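Local atomic coordinates of glutamine amidotransferase type-2 domain-containing protein (PDB entry 1TE5), a protein that probably acts as a class-II glutamine amidotransferase of the Ntn-hydrolase superfamily, releasing ammonia from glutamine for transfer to an acceptor that is not known. Residues A[34-40]-A[74-80]; A[41-46]-A[101-105]; A[46-50]-A[63-67]; A[93-97]-A[130-134]. One frame throughout, in Å; residues are numbered along the deposited sequence.

The four contacts run through the layers of the Ntn-hydrolase alpha-beta-beta-alpha sandwich. Interaction 1 joins neighbouring strands 35-42 and 73-80 within one sheet. Interaction 3 packs strand 45-51 of that sheet against helix 59-66. Interaction 2 links the 35-42/45-51 hairpin to strand 101-108 of the second sheet, and interaction 4 sets helix 128-143 on strand 94-98 of that sheet. The centres of interactions 1 and 3 lie about 10 Å apart, those of interactions 3 and 4 about 19 Å. Along the chain, 3 falls within the spans of 1 and 2, 2 interleaves with 1 and 4, and 1 and 3 finish before 4 begins. The hairpin and strand 101-108 thus tie the sheets together. Interactions 2, 3 and 4 also reach the second subunit.

Interaction 1. Residues A[34-40]-A[74-80]; sequences DGWGIAF and VIGHIRQ
Residues 35-40 and 74-78 are extended and run antiparallel, their axes 4.5 Å apart at 176°. Ile38 opposite Gly76 and Phe40 opposite Val74 are non-hydrogen-bonded pairs, with CA atoms 4.2 and 4.3 Å apart. Ala39 and Ile75 form the hydrogen-bonded pair between them: Ala39 N to Ile75 O is 2.8 Å and Ile75 N to Ala39 O 2.9 Å. Further along, His77 N donates to Gly37 O (2.8 Å) and Gln80 N to Gly35 O (3.0 Å). Arg79 takes left-handed backbone angles (47/59) and turns the chain. Gly76 suits its place because a CB there would clash with Gly37 O.

Trp36 and Ile38 pack against helix 59-66, and Phe40, on the same face as Ile38, meets Ile69; p rotamers carry both rings away from segment 74-80. Val74 CG2 meets Phe40 CB at 3.7 Å, and Ile78 (m, m) brings CD1 to 3.7 Å from Trp36 CB. Ala39, Ile75 and His77 look to the other side, toward strand 101-108; the small Ala39 admits Pro93 and Thr104. Gln80 (m, t) curls back: NE2 donates to His77 O at 2.8 Å, bridging the corner, while OE1 accepts from His92 N. Asp34 CB packs on Arg79 CA at 3.5 Å, its carboxylate bound to Asn82. Arg79, salt-bridged to Asp204, touches Cys2, probably the N-terminal nucleophile as in class-II relatives. Adjacent interior strands with one end beside that cysteine are characteristic of the Ntn-hydrolase sandwich.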
loop_
_atom_site.group_PDB
_atom_site.type_symbol
_atom_site.label_atom_id
_atom_site.label_comp_id
_atom_site.label_asym_id
_atom_site.label_seq_id
_atom_site.Cartn_x
_atom_site.Cartn_y
_atom_site.Cartn_z
ATOM N N ASP A 34 -11.373 -16.830 2.743
ATOM C CA ASP A 34 -9.940 -16.919 2.981
ATOM C C ASP A 34 -9.226 -15.650 2.533
ATOM O O ASP A 34 -9.568 -15.052 1.516
ATOM C CB ASP A 34 -9.332 -18.114 2.244
ATOM C CG ASP A 34 -9.367 -19.395 3.054
ATOM O OD1 ASP A 34 -9.126 -20.466 2.462
ATOM O OD2 ASP A 34 -9.612 -19.340 4.276
ATOM N N GLY A 35 -8.186 -15.298 3.274
ATOM C CA GLY A 35 -7.389 -14.108 2.976
ATOM C C GLY A 35 -6.849 -13.982 1.557
ATOM O O GLY A 35 -6.523 -14.984 0.911
ATOM N N TRP A 36 -6.750 -12.751 1.067
ATOM C CA TRP A 36 -6.276 -12.516 -0.293
ATOM C C TRP A 36 -5.448 -11.240 -0.405
ATOM O O TRP A 36 -5.458 -10.402 0.492
ATOM C CB TRP A 36 -7.474 -12.430 -1.246
ATOM C CG TRP A 36 -8.434 -11.357 -0.855
ATOM C CD1 TRP A 36 -9.381 -11.423 0.129
ATOM C CD2 TRP A 36 -8.488 -10.022 -1.375
ATOM N NE1 TRP A 36 -10.015 -10.211 0.260
ATOM C CE2 TRP A 36 -9.488 -9.332 -0.649
ATOM C CE3 TRP A 36 -7.788 -9.342 -2.378
ATOM C CZ2 TRP A 36 -9.798 -7.998 -0.891
ATOM C CZ3 TRP A 36 -8.098 -8.017 -2.617
ATOM C CH2 TRP A 36 -9.097 -7.358 -1.875
ATOM N N GLY A 37 -4.805 -11.056 -1.548
ATOM C CA GLY A 37 -4.000 -9.873 -1.754
ATOM C C GLY A 37 -3.690 -9.692 -3.220
ATOM O O GLY A 37 -3.382 -10.653 -3.926
ATOM N N ILE A 38 -3.799 -8.457 -3.691
ATOM C CA ILE A 38 -3.533 -8.141 -5.084
ATOM C C ILE A 38 -2.792 -6.816 -5.172
ATOM O O ILE A 38 -3.319 -5.773 -4.785
ATOM C CB ILE A 38 -4.843 -8.022 -5.889
ATOM C CG1 ILE A 38 -5.608 -9.345 -5.842
ATOM C CG2 ILE A 38 -4.544 -7.632 -7.328
ATOM C CD1 ILE A 38 -7.037 -9.241 -6.304
ATOM N N ALA A 39 -1.554 -6.878 -5.646
ATOM C CA ALA A 39 -0.732 -5.695 -5.820
ATOM C C ALA A 39 -0.455 -5.568 -7.302
ATOM O O ALA A 39 -0.340 -6.566 -7.999
ATOM C CB ALA A 39 0.561 -5.835 -5.052
ATOM N N PHE A 40 -0.456 -4.343 -7.802
ATOM C CA PHE A 40 -0.168 -4.103 -9.205
ATOM C C PHE A 40 0.471 -2.735 -9.387
ATOM O O PHE A 40 0.399 -1.889 -8.496
ATOM C CB PHE A 40 -1.416 -4.281 -10.083
ATOM C CG PHE A 40 -2.545 -3.361 -9.745
ATOM C CD1 PHE A 40 -2.726 -2.169 -10.452
ATOM C CD2 PHE A 40 -3.455 -3.699 -8.746
ATOM C CE1 PHE A 40 -3.805 -1.318 -10.171
ATOM C CE2 PHE A 40 -4.534 -2.864 -8.451
ATOM C CZ PHE A 40 -4.711 -1.669 -9.168
ATOM N N VAL A 74 1.355 -7.620 -12.105
ATOM C CA VAL A 74 0.403 -7.950 -11.059
ATOM C C VAL A 74 0.889 -9.141 -10.259
ATOM O O VAL A 74 1.314 -10.134 -10.830
ATOM C CB VAL A 74 -0.964 -8.313 -11.670
ATOM C CG1 VAL A 74 -1.935 -8.764 -10.575
ATOM C CG2 VAL A 74 -1.522 -7.133 -12.445
ATOM N N ILE A 75 0.892 -9.003 -8.940
ATOM C CA ILE A 75 1.288 -10.079 -8.043
ATOM C C ILE A 75 0.177 -10.203 -7.007
ATOM O O ILE A 75 -0.217 -9.214 -6.390
ATOM C CB ILE A 75 2.636 -9.805 -7.306
ATOM C CG1 ILE A 75 3.822 -10.038 -8.238
ATOM C CG2 ILE A 75 2.785 -10.729 -6.104
ATOM C CD1 ILE A 75 5.149 -10.020 -7.526
ATOM N N GLY A 76 -0.305 -11.421 -6.803
ATOM C CA GLY A 76 -1.364 -11.633 -5.838
ATOM C C GLY A 76 -1.305 -13.002 -5.198
ATOM O O GLY A 76 -0.610 -13.908 -5.686
ATOM N N HIS A 77 -2.003 -13.141 -4.077
ATOM C CA HIS A 77 -2.060 -14.402 -3.349
ATOM C C HIS A 77 -3.474 -14.552 -2.802
ATOM O O HIS A 77 -3.894 -13.812 -1.916
ATOM C CB HIS A 77 -1.098 -14.403 -2.176
ATOM C CG HIS A 77 -0.823 -15.736 -1.545
ATOM N ND1 HIS A 77 -1.665 -16.816 -1.702
ATOM C CD2 HIS A 77 0.193 -16.164 -0.758
ATOM C CE1 HIS A 77 -1.179 -17.852 -1.040
ATOM N NE2 HIS A 77 -0.052 -17.483 -0.459
ATOM N N ILE A 78 -4.214 -15.500 -3.361
ATOM C CA ILE A 78 -5.595 -15.746 -2.953
ATOM C C ILE A 78 -5.673 -16.991 -2.066
ATOM O O ILE A 78 -4.821 -17.880 -2.152
ATOM C CB ILE A 78 -6.494 -15.935 -4.201
ATOM C CG1 ILE A 78 -6.231 -14.818 -5.216
ATOM C CG2 ILE A 78 -7.970 -15.957 -3.811
ATOM C CD1 ILE A 78 -6.455 -13.418 -4.694
ATOM N N ARG A 79 -6.700 -17.056 -1.225
ATOM C CA ARG A 79 -6.910 -18.188 -0.326
ATOM C C ARG A 79 -5.652 -18.597 0.423
ATOM O O ARG A 79 -5.190 -19.735 0.336
ATOM C CB ARG A 79 -7.518 -19.386 -1.071
ATOM C CG ARG A 79 -8.968 -19.169 -1.505
ATOM C CD ARG A 79 -9.625 -20.438 -2.057
ATOM N NE ARG A 79 -8.996 -20.904 -3.291
ATOM C CZ ARG A 79 -8.165 -21.943 -3.360
ATOM N NH1 ARG A 79 -7.637 -22.296 -4.527
ATOM N NH2 ARG A 79 -7.857 -22.630 -2.266
ATOM N N GLN A 80 -5.112 -17.649 1.172
ATOM C CA GLN A 80 -3.917 -17.879 1.956
ATOM C C GLN A 80 -4.284 -18.704 3.178
ATOM O O GLN A 80 -5.203 -18.355 3.918
ATOM C CB GLN A 80 -3.314 -16.539 2.361
ATOM C CG GLN A 80 -3.020 -15.653 1.154
ATOM C CD GLN A 80 -2.550 -14.267 1.521
ATOM O OE1 GLN A 80 -2.073 -14.035 2.630
ATOM N NE2 GLN A 80 -2.657 -13.340 0.579
#

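Interaction 2. Residues A[41-46]-A[101-105]; sequences YEGRGV and RYWTF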
loop_
_atom_site.group_PDB
_atom_site.type_symbol
_atom_site.label_atom_id
_atom_site.label_comp_id
_atom_site.label_asym_id
_atom_site.label_seq_id
_atom_site.Cartn_x
_atom_site.Cartn_y
_atom_site.Cartn_z
ATOM N N TYR A 41 1.118 -2.526 -10.528
ATOM C CA TYR A 41 1.805 -1.271 -10.779
ATOM C C TYR A 41 1.175 -0.323 -11.773
ATOM O O TYR A 41 0.546 -0.733 -12.733
ATOM C CB TYR A 41 3.241 -1.558 -11.193
ATOM C CG TYR A 41 4.015 -2.290 -10.134
ATOM C CD1 TYR A 41 3.832 -3.657 -9.931
ATOM C CD2 TYR A 41 4.928 -1.618 -9.332
ATOM C CE1 TYR A 41 4.538 -4.338 -8.952
ATOM C CE2 TYR A 41 5.640 -2.285 -8.352
ATOM C CZ TYR A 41 5.444 -3.642 -8.167
ATOM O OH TYR A 41 6.153 -4.294 -7.193
ATOM N N GLU A 42 1.400 0.963 -11.542
ATOM C CA GLU A 42 0.916 2.043 -12.385
ATOM C C GLU A 42 2.102 2.983 -12.574
ATOM O O GLU A 42 2.208 4.068 -11.995
ATOM C CB GLU A 42 -0.180 2.795 -11.638
ATOM C CG GLU A 42 -1.324 3.287 -12.493
ATOM C CD GLU A 42 -2.570 3.579 -11.666
ATOM O OE1 GLU A 42 -3.284 2.616 -11.303
ATOM O OE2 GLU A 42 -2.832 4.768 -11.381
ATOM N N GLY A 43 3.039 2.494 -13.384
ATOM C CA GLY A 43 4.289 3.200 -13.581
ATOM C C GLY A 43 5.218 2.606 -12.518
ATOM O O GLY A 43 5.341 1.376 -12.451
ATOM N N ARG A 44 5.865 3.441 -11.708
ATOM C CA ARG A 44 6.714 2.927 -10.638
ATOM C C ARG A 44 5.901 2.769 -9.367
ATOM O O ARG A 44 6.329 2.097 -8.433
ATOM C CB ARG A 44 7.925 3.829 -10.400
ATOM C CG ARG A 44 8.986 3.657 -11.469
ATOM C CD ARG A 44 10.117 4.656 -11.348
ATOM N NE ARG A 44 10.759 4.841 -12.646
ATOM C CZ ARG A 44 12.069 4.812 -12.856
ATOM N NH1 ARG A 44 12.532 4.989 -14.086
ATOM N NH2 ARG A 44 12.913 4.620 -11.847
ATOM N N GLY A 45 4.734 3.406 -9.338
ATOM C CA GLY A 45 3.850 3.322 -8.190
ATOM C C GLY A 45 3.161 1.970 -8.096
ATOM O O GLY A 45 2.979 1.297 -9.100
ATOM N N VAL A 46 2.768 1.577 -6.889
ATOM C CA VAL A 46 2.109 0.289 -6.676
ATOM C C VAL A 46 0.827 0.427 -5.860
ATOM O O VAL A 46 0.742 1.248 -4.942
ATOM C CB VAL A 46 3.067 -0.723 -5.973
ATOM C CG1 VAL A 46 3.581 -0.158 -4.678
ATOM C CG2 VAL A 46 2.361 -2.027 -5.697
ATOM N N ARG A 101 12.742 1.560 -5.911
ATOM C CA ARG A 101 11.723 0.765 -6.592
ATOM C C ARG A 101 10.908 0.041 -5.511
ATOM O O ARG A 101 11.455 -0.353 -4.486
ATOM C CB ARG A 101 12.362 -0.293 -7.504
ATOM C CG ARG A 101 13.454 0.186 -8.445
ATOM C CD ARG A 101 12.999 1.293 -9.387
ATOM N NE ARG A 101 11.865 0.905 -10.217
ATOM C CZ ARG A 101 11.870 0.917 -11.546
ATOM N NH1 ARG A 101 10.779 0.548 -12.206
ATOM N NH2 ARG A 101 12.964 1.282 -12.216
ATOM N N TYR A 102 9.596 -0.083 -5.698
ATOM C CA TYR A 102 8.795 -0.807 -4.709
ATOM C C TYR A 102 8.864 -2.285 -5.051
ATOM O O TYR A 102 8.604 -2.673 -6.180
ATOM C CB TYR A 102 7.334 -0.329 -4.704
ATOM C CG TYR A 102 7.113 1.035 -4.075
ATOM C CD1 TYR A 102 6.576 2.088 -4.820
ATOM C CD2 TYR A 102 7.447 1.285 -2.733
ATOM C CE1 TYR A 102 6.385 3.344 -4.259
ATOM C CE2 TYR A 102 7.261 2.549 -2.168
ATOM C CZ TYR A 102 6.731 3.563 -2.937
ATOM O OH TYR A 102 6.569 4.820 -2.399
ATOM N N TRP A 103 9.294 -3.101 -4.105
ATOM C CA TRP A 103 9.373 -4.530 -4.356
ATOM C C TRP A 103 8.124 -5.200 -3.821
ATOM O O TRP A 103 7.666 -4.865 -2.728
ATOM C CB TRP A 103 10.611 -5.139 -3.693
ATOM C CG TRP A 103 11.857 -4.974 -4.492
ATOM C CD1 TRP A 103 12.348 -3.811 -5.019
ATOM C CD2 TRP A 103 12.795 -5.999 -4.845
ATOM N NE1 TRP A 103 13.535 -4.050 -5.674
ATOM C CE2 TRP A 103 13.830 -5.384 -5.583
ATOM C CE3 TRP A 103 12.864 -7.376 -4.602
ATOM C CZ2 TRP A 103 14.923 -6.098 -6.077
ATOM C CZ3 TRP A 103 13.954 -8.087 -5.094
ATOM C CH2 TRP A 103 14.965 -7.443 -5.824
ATOM N N THR A 104 7.611 -6.178 -4.558
ATOM C CA THR A 104 6.405 -6.905 -4.158
ATOM C C THR A 104 6.751 -8.394 -4.035
ATOM O O THR A 104 7.460 -8.942 -4.878
ATOM C CB THR A 104 5.253 -6.667 -5.176
ATOM O OG1 THR A 104 4.830 -5.295 -5.123
ATOM C CG2 THR A 104 4.060 -7.540 -4.847
ATOM N N PHE A 105 6.273 -9.039 -2.975
ATOM C CA PHE A 105 6.570 -10.443 -2.724
ATOM C C PHE A 105 5.347 -11.270 -2.305
ATOM O O PHE A 105 4.547 -10.854 -1.466
ATOM C CB PHE A 105 7.641 -10.498 -1.633
ATOM C CG PHE A 105 8.060 -11.885 -1.219
ATOM C CD1 PHE A 105 9.133 -12.516 -1.829
ATOM C CD2 PHE A 105 7.442 -12.522 -0.145
ATOM C CE1 PHE A 105 9.589 -13.755 -1.372
ATOM C CE2 PHE A 105 7.892 -13.763 0.315
ATOM C CZ PHE A 105 8.967 -14.375 -0.301
HETATM O O HOH W 1 8.616 0.400 -8.178
#
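This is a sheet-on-sheet contact: the tip of the hairpin formed by strands 35-42 and 45-51 rests on strand 101-108 of the second sheet. The tip is a type II' beta turn from Glu42 to Gly45, closed by a hydrogen bond from Glu42 N to Gly45 O, 2.9 Å. Gly43 supplies the positive phi (92/-128) that the turn needs at its second position and that would jam a side chain against the preceding carbonyl.

Tyr41 is long enough to span the space between the layers. Its OH shares a hydrogen bond with Thr104 OG1 at 2.7 Å, pairing the two buried hydroxyls with each other, and also lies 3.1 Å from Tyr102 O. Val46 fills the adjacent space, its CG1 3.7 Å from Tyr102 CD1. At the more open end a water joins the backbones, donating to Arg44 O (2.9 Å) and accepting from Tyr102 N (2.7 Å). Beyond it the guanidinium groups of Arg44 and Arg101 stack flat, centres 4.1 Å apart and planes at 23°. These like charges come as close as 3.4 Å between Arg44 NH2 and Arg101 NH2, but Arg101 is paired with Asp178.

Strand 94-98 lies beside 101-108 and adds Ile95 to the apolar patch of Val46 and Tyr102. Trp103 points away from the hairpin, to helix 128-143, while Arg44 and Tyr102 pack on Val124 of the second subunit.

Interaction 3. Residues A[46-50]-A[63-67]; sequences VRLFQ and LVQRF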
loop_
_atom_site.group_PDB
_atom_site.type_symbol
_atom_site.label_atom_id
_atom_site.label_comp_id
_atom_site.label_asym_id
_atom_site.label_seq_id
_atom_site.Cartn_x
_atom_site.Cartn_y
_atom_site.Cartn_z
ATOM N N VAL A 46 2.768 1.577 -6.889
ATOM C CA VAL A 46 2.109 0.289 -6.676
ATOM C C VAL A 46 0.827 0.427 -5.860
ATOM O O VAL A 46 0.742 1.248 -4.942
ATOM C CB VAL A 46 3.067 -0.723 -5.973
ATOM C CG1 VAL A 46 3.581 -0.158 -4.678
ATOM C CG2 VAL A 46 2.361 -2.027 -5.697
ATOM N N ARG A 47 -0.197 -0.326 -6.245
ATOM C CA ARG A 47 -1.467 -0.324 -5.523
ATOM C C ARG A 47 -1.618 -1.663 -4.812
ATOM O O ARG A 47 -1.322 -2.706 -5.378
ATOM C CB ARG A 47 -2.642 -0.108 -6.473
ATOM C CG ARG A 47 -2.657 1.248 -7.140
ATOM C CD ARG A 47 -3.967 1.471 -7.846
ATOM N NE ARG A 47 -3.991 2.711 -8.615
ATOM C CZ ARG A 47 -4.398 3.887 -8.148
ATOM N NH1 ARG A 47 -4.380 4.950 -8.936
ATOM N NH2 ARG A 47 -4.819 4.002 -6.892
ATOM N N LEU A 48 -2.077 -1.634 -3.570
ATOM C CA LEU A 48 -2.241 -2.857 -2.802
ATOM C C LEU A 48 -3.612 -2.954 -2.134
ATOM O O LEU A 48 -4.033 -2.048 -1.406
ATOM C CB LEU A 48 -1.146 -2.958 -1.736
ATOM C CG LEU A 48 -1.175 -4.171 -0.799
ATOM C CD1 LEU A 48 -0.925 -5.464 -1.575
ATOM C CD2 LEU A 48 -0.137 -3.982 0.288
ATOM N N PHE A 49 -4.300 -4.059 -2.400
ATOM C CA PHE A 49 -5.609 -4.330 -1.824
ATOM C C PHE A 49 -5.455 -5.717 -1.224
ATOM O O PHE A 49 -5.106 -6.666 -1.931
ATOM C CB PHE A 49 -6.691 -4.373 -2.905
ATOM C CG PHE A 49 -6.764 -3.137 -3.761
ATOM C CD1 PHE A 49 -6.060 -3.060 -4.964
ATOM C CD2 PHE A 49 -7.553 -2.051 -3.378
ATOM C CE1 PHE A 49 -6.139 -1.924 -5.770
ATOM C CE2 PHE A 49 -7.638 -0.907 -4.182
ATOM C CZ PHE A 49 -6.925 -0.850 -5.381
ATOM N N GLN A 50 -5.675 -5.839 0.080
ATOM C CA GLN A 50 -5.545 -7.131 0.748
ATOM C C GLN A 50 -6.472 -7.231 1.951
ATOM O O GLN A 50 -6.912 -6.222 2.497
ATOM C CB GLN A 50 -4.101 -7.359 1.189
ATOM C CG GLN A 50 -3.683 -6.522 2.363
ATOM C CD GLN A 50 -2.190 -6.380 2.486
ATOM O OE1 GLN A 50 -1.449 -7.340 2.309
ATOM N NE2 GLN A 50 -1.738 -5.166 2.784
ATOM N N LEU A 63 -13.515 -2.939 -3.125
ATOM C CA LEU A 63 -12.605 -1.988 -3.735
ATOM C C LEU A 63 -11.836 -2.558 -4.932
ATOM O O LEU A 63 -11.739 -1.899 -5.966
ATOM C CB LEU A 63 -11.651 -1.426 -2.681
ATOM C CG LEU A 63 -11.869 0.023 -2.233
ATOM C CD1 LEU A 63 -11.454 0.959 -3.348
ATOM C CD2 LEU A 63 -13.319 0.263 -1.837
ATOM N N VAL A 64 -11.276 -3.762 -4.804
ATOM C CA VAL A 64 -10.542 -4.376 -5.921
ATOM C C VAL A 64 -11.433 -4.585 -7.130
ATOM O O VAL A 64 -10.976 -4.480 -8.272
ATOM C CB VAL A 64 -9.976 -5.767 -5.595
ATOM C CG1 VAL A 64 -8.583 -5.655 -5.060
ATOM C CG2 VAL A 64 -10.893 -6.507 -4.655
ATOM N N GLN A 65 -12.684 -4.950 -6.868
ATOM C CA GLN A 65 -13.650 -5.198 -7.925
ATOM C C GLN A 65 -14.171 -3.950 -8.620
ATOM O O GLN A 65 -14.475 -4.003 -9.812
ATOM C CB GLN A 65 -14.818 -6.016 -7.390
ATOM C CG GLN A 65 -14.407 -7.358 -6.841
ATOM C CD GLN A 65 -15.587 -8.263 -6.585
ATOM O OE1 GLN A 65 -16.283 -8.691 -7.516
ATOM N NE2 GLN A 65 -15.840 -8.543 -5.315
ATOM N N ARG A 66 -14.299 -2.838 -7.893
ATOM C CA ARG A 66 -14.801 -1.602 -8.497
ATOM C C ARG A 66 -13.746 -0.727 -9.194
ATOM O O ARG A 66 -14.074 0.160 -9.989
ATOM C CB ARG A 66 -15.632 -0.792 -7.487
ATOM C CG ARG A 66 -14.933 -0.427 -6.197
ATOM C CD ARG A 66 -15.910 0.168 -5.172
ATOM N NE ARG A 66 -16.382 1.505 -5.537
ATOM C CZ ARG A 66 -16.728 2.451 -4.663
ATOM N NH1 ARG A 66 -17.145 3.638 -5.092
ATOM N NH2 ARG A 66 -16.659 2.221 -3.355
ATOM N N PHE A 67 -12.480 -1.005 -8.910
ATOM C CA PHE A 67 -11.371 -0.252 -9.484
ATOM C C PHE A 67 -10.995 -0.738 -10.884
ATOM O O PHE A 67 -10.701 -1.913 -11.078
ATOM C CB PHE A 67 -10.142 -0.360 -8.561
ATOM C CG PHE A 67 -8.952 0.448 -9.022
ATOM C CD1 PHE A 67 -8.782 1.762 -8.609
ATOM C CD2 PHE A 67 -8.011 -0.100 -9.884
ATOM C CE1 PHE A 67 -7.694 2.518 -9.049
ATOM C CE2 PHE A 67 -6.923 0.648 -10.326
ATOM C CZ PHE A 67 -6.768 1.959 -9.909
#
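An arginine buried against an aromatic ring is the striking feature here: Phe67 CZ lies over one face of the Arg47 guanidinium, 3.2 Å from Arg47 NE. The ring meets it obliquely, and the charge has its partners among oxygen atoms instead. Glu42 forms a salt bridge with NE, while NH2 and NH1 donate to the backbone oxygens of Gln50 and Asp51 of the second subunit. Arginine suits this place because its extended side chain can carry several donors to such a site and still offer a flat surface to phenylalanine.

The alternation of the strand puts Arg47 and Phe49 on the side of segment 63-67, and Leu48 and Gln50 on the other. Phe49 is the main apolar piece. Its CD2 is 4.2 Å from Leu63 CB, its ring lies alongside Val64, and its CZ reaches within 4.4 Å of Phe67 CG. The two phenyl rings are oblique, centroids 5.9 Å apart and planes at 48°. Phe67 is the first residue to leave helical angles, and its t rotamer sends the ring back toward the strand.

The contact thus lays the last turn of helix 59-66 against strand 45-51, outermost of its sheet within the chain. Strand 35-42 continues the sheet, its Trp36 touching Val64; the second subunit also abuts the contact, where Phe49 meets its own counterpart and Phe67 packs on Pro52 of that subunit.

Interaction 4. Residues A[93-97]-A[130-134]; sequences PFIRE and EAAFC
Strand 94-97, entered through a cis peptide before Pro93, packs against helix 130-134 with axes 9.7 Å apart and N-to-C directions 21° apart (signed crossing angle -21°). Phe94 comes nearest Glu130 (CA atoms 6.9 Å) and Arg96 nearest Cys134 (8.3 Å). Alternation along the strand turns Phe94 and Arg96 to the helix; Glu130 and, about one turn on, Phe133 and Cys134 answer them.

Phe94 (m) receives Glu130 CB over its ring face in a CH-pi contact, 3.9 Å from the centroid, and Phe94 CB is 3.6 Å from Phe133 CD1. Phe133 (t) lays its ring across the strand in van der Waals contact, Phe133 CE1 3.3 Å from the backbone Phe94 O and 4.1 Å from Arg96 CB.

Arg96 NH1 forms a salt bridge with Glu130 OE2 at 2.9 Å. Arg96 NE donates to Ile95 O (3.2 Å), a bond that accompanies a chi1 (-134°) between wells, and Arg96 NH2 is 3.5 Å from Cys134 SG. The fully extended Glu130 (t, t) also accepts from Val124 N and Gly125 N.

Helix 128-143 thereby covers strand 94-98 of the second sheet; Phe133 reaches Phe105 and Trp103 on neighbouring strand 101-108, while Ile95, facing away, meets Val46 and Leu48 of strand 45-51.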
loop_
_atom_site.group_PDB
_atom_site.type_symbol
_atom_site.label_atom_id
_atom_site.label_comp_id
_atom_site.label_asym_id
_atom_site.label_seq_id
_atom_site.Cartn_x
_atom_site.Cartn_y
_atom_site.Cartn_z
ATOM N N PRO A 93 0.162 -9.846 -0.589
ATOM C CA PRO A 93 1.623 -9.795 -0.725
ATOM C C PRO A 93 2.251 -8.693 0.153
ATOM O O PRO A 93 1.530 -7.911 0.762
ATOM C CB PRO A 93 1.811 -9.524 -2.216
ATOM C CG PRO A 93 0.617 -8.714 -2.564
ATOM C CD PRO A 93 -0.494 -9.411 -1.838
ATOM N N PHE A 94 3.584 -8.655 0.211
ATOM C CA PHE A 94 4.300 -7.664 1.013
ATOM C C PHE A 94 5.095 -6.703 0.123
ATOM O O PHE A 94 5.611 -7.095 -0.925
ATOM C CB PHE A 94 5.230 -8.356 2.016
ATOM C CG PHE A 94 4.521 -9.303 2.937
ATOM C CD1 PHE A 94 4.602 -10.676 2.742
ATOM C CD2 PHE A 94 3.754 -8.823 3.995
ATOM C CE1 PHE A 94 3.928 -11.553 3.597
ATOM C CE2 PHE A 94 3.079 -9.687 4.851
ATOM C CZ PHE A 94 3.166 -11.051 4.653
ATOM N N ILE A 95 5.179 -5.443 0.546
ATOM C CA ILE A 95 5.895 -4.414 -0.209
ATOM C C ILE A 95 7.009 -3.772 0.613
ATOM O O ILE A 95 6.885 -3.599 1.827
ATOM C CB ILE A 95 4.937 -3.293 -0.679
ATOM C CG1 ILE A 95 3.736 -3.889 -1.413
ATOM C CG2 ILE A 95 5.671 -2.294 -1.579
ATOM C CD1 ILE A 95 2.772 -2.854 -1.904
ATOM N N ARG A 96 8.095 -3.408 -0.066
ATOM C CA ARG A 96 9.238 -2.755 0.563
ATOM C C ARG A 96 10.111 -2.152 -0.525
ATOM O O ARG A 96 10.350 -2.792 -1.552
ATOM C CB ARG A 96 10.033 -3.749 1.413
ATOM C CG ARG A 96 10.382 -3.200 2.785
ATOM C CD ARG A 96 10.317 -4.255 3.885
ATOM N NE ARG A 96 8.935 -4.695 4.007
ATOM C CZ ARG A 96 8.394 -5.183 5.118
ATOM N NH1 ARG A 96 7.131 -5.563 5.113
ATOM N NH2 ARG A 96 9.104 -5.286 6.236
ATOM N N GLU A 97 10.532 -0.901 -0.346
ATOM C CA GLU A 97 11.372 -0.268 -1.360
ATOM C C GLU A 97 12.850 -0.554 -1.170
ATOM O O GLU A 97 13.356 -0.581 -0.048
ATOM C CB GLU A 97 11.123 1.246 -1.457
ATOM C CG GLU A 97 11.840 2.110 -0.429
ATOM C CD GLU A 97 13.186 2.674 -0.898
ATOM O OE1 GLU A 97 13.591 2.502 -2.069
ATOM O OE2 GLU A 97 13.842 3.306 -0.060
ATOM N N GLU A 130 7.075 -13.232 5.225
ATOM C CA GLU A 130 7.622 -11.885 5.342
ATOM C C GLU A 130 9.060 -11.898 5.855
ATOM O O GLU A 130 9.858 -11.026 5.509
ATOM C CB GLU A 130 6.743 -11.031 6.248
ATOM C CG GLU A 130 7.167 -9.582 6.322
ATOM C CD GLU A 130 6.214 -8.733 7.125
ATOM O OE1 GLU A 130 5.297 -9.296 7.771
ATOM O OE2 GLU A 130 6.384 -7.494 7.098
ATOM N N ALA A 131 9.363 -12.856 6.728
ATOM C CA ALA A 131 10.708 -13.001 7.271
ATOM C C ALA A 131 11.639 -13.380 6.112
ATOM O O ALA A 131 12.793 -12.951 6.064
ATOM C CB ALA A 131 10.727 -14.074 8.344
ATOM N N ALA A 132 11.113 -14.184 5.189
ATOM C CA ALA A 132 11.852 -14.624 4.015
ATOM C C ALA A 132 12.039 -13.461 3.057
ATOM O O ALA A 132 13.096 -13.334 2.437
ATOM C CB ALA A 132 11.118 -15.759 3.314
ATOM N N PHE A 133 10.997 -12.643 2.908
ATOM C CA PHE A 133 11.040 -11.480 2.019
ATOM C C PHE A 133 12.128 -10.488 2.439
ATOM O O PHE A 133 12.919 -10.018 1.614
ATOM C CB PHE A 133 9.683 -10.765 2.017
ATOM C CG PHE A 133 9.606 -9.589 1.075
ATOM C CD1 PHE A 133 8.740 -8.533 1.337
ATOM C CD2 PHE A 133 10.387 -9.549 -0.086
ATOM C CE1 PHE A 133 8.641 -7.444 0.456
ATOM C CE2 PHE A 133 10.302 -8.468 -0.977
ATOM C CZ PHE A 133 9.422 -7.411 -0.703
ATOM N N CYS A 134 12.096 -10.112 3.709
ATOM C CA CYS A 134 13.063 -9.185 4.259
ATOM C C CYS A 134 14.474 -9.733 4.145
ATOM O O CYS A 134 15.371 -9.013 3.728
ATOM C CB CYS A 134 12.736 -8.891 5.714
ATOM S SG CYS A 134 11.186 -8.017 5.905
#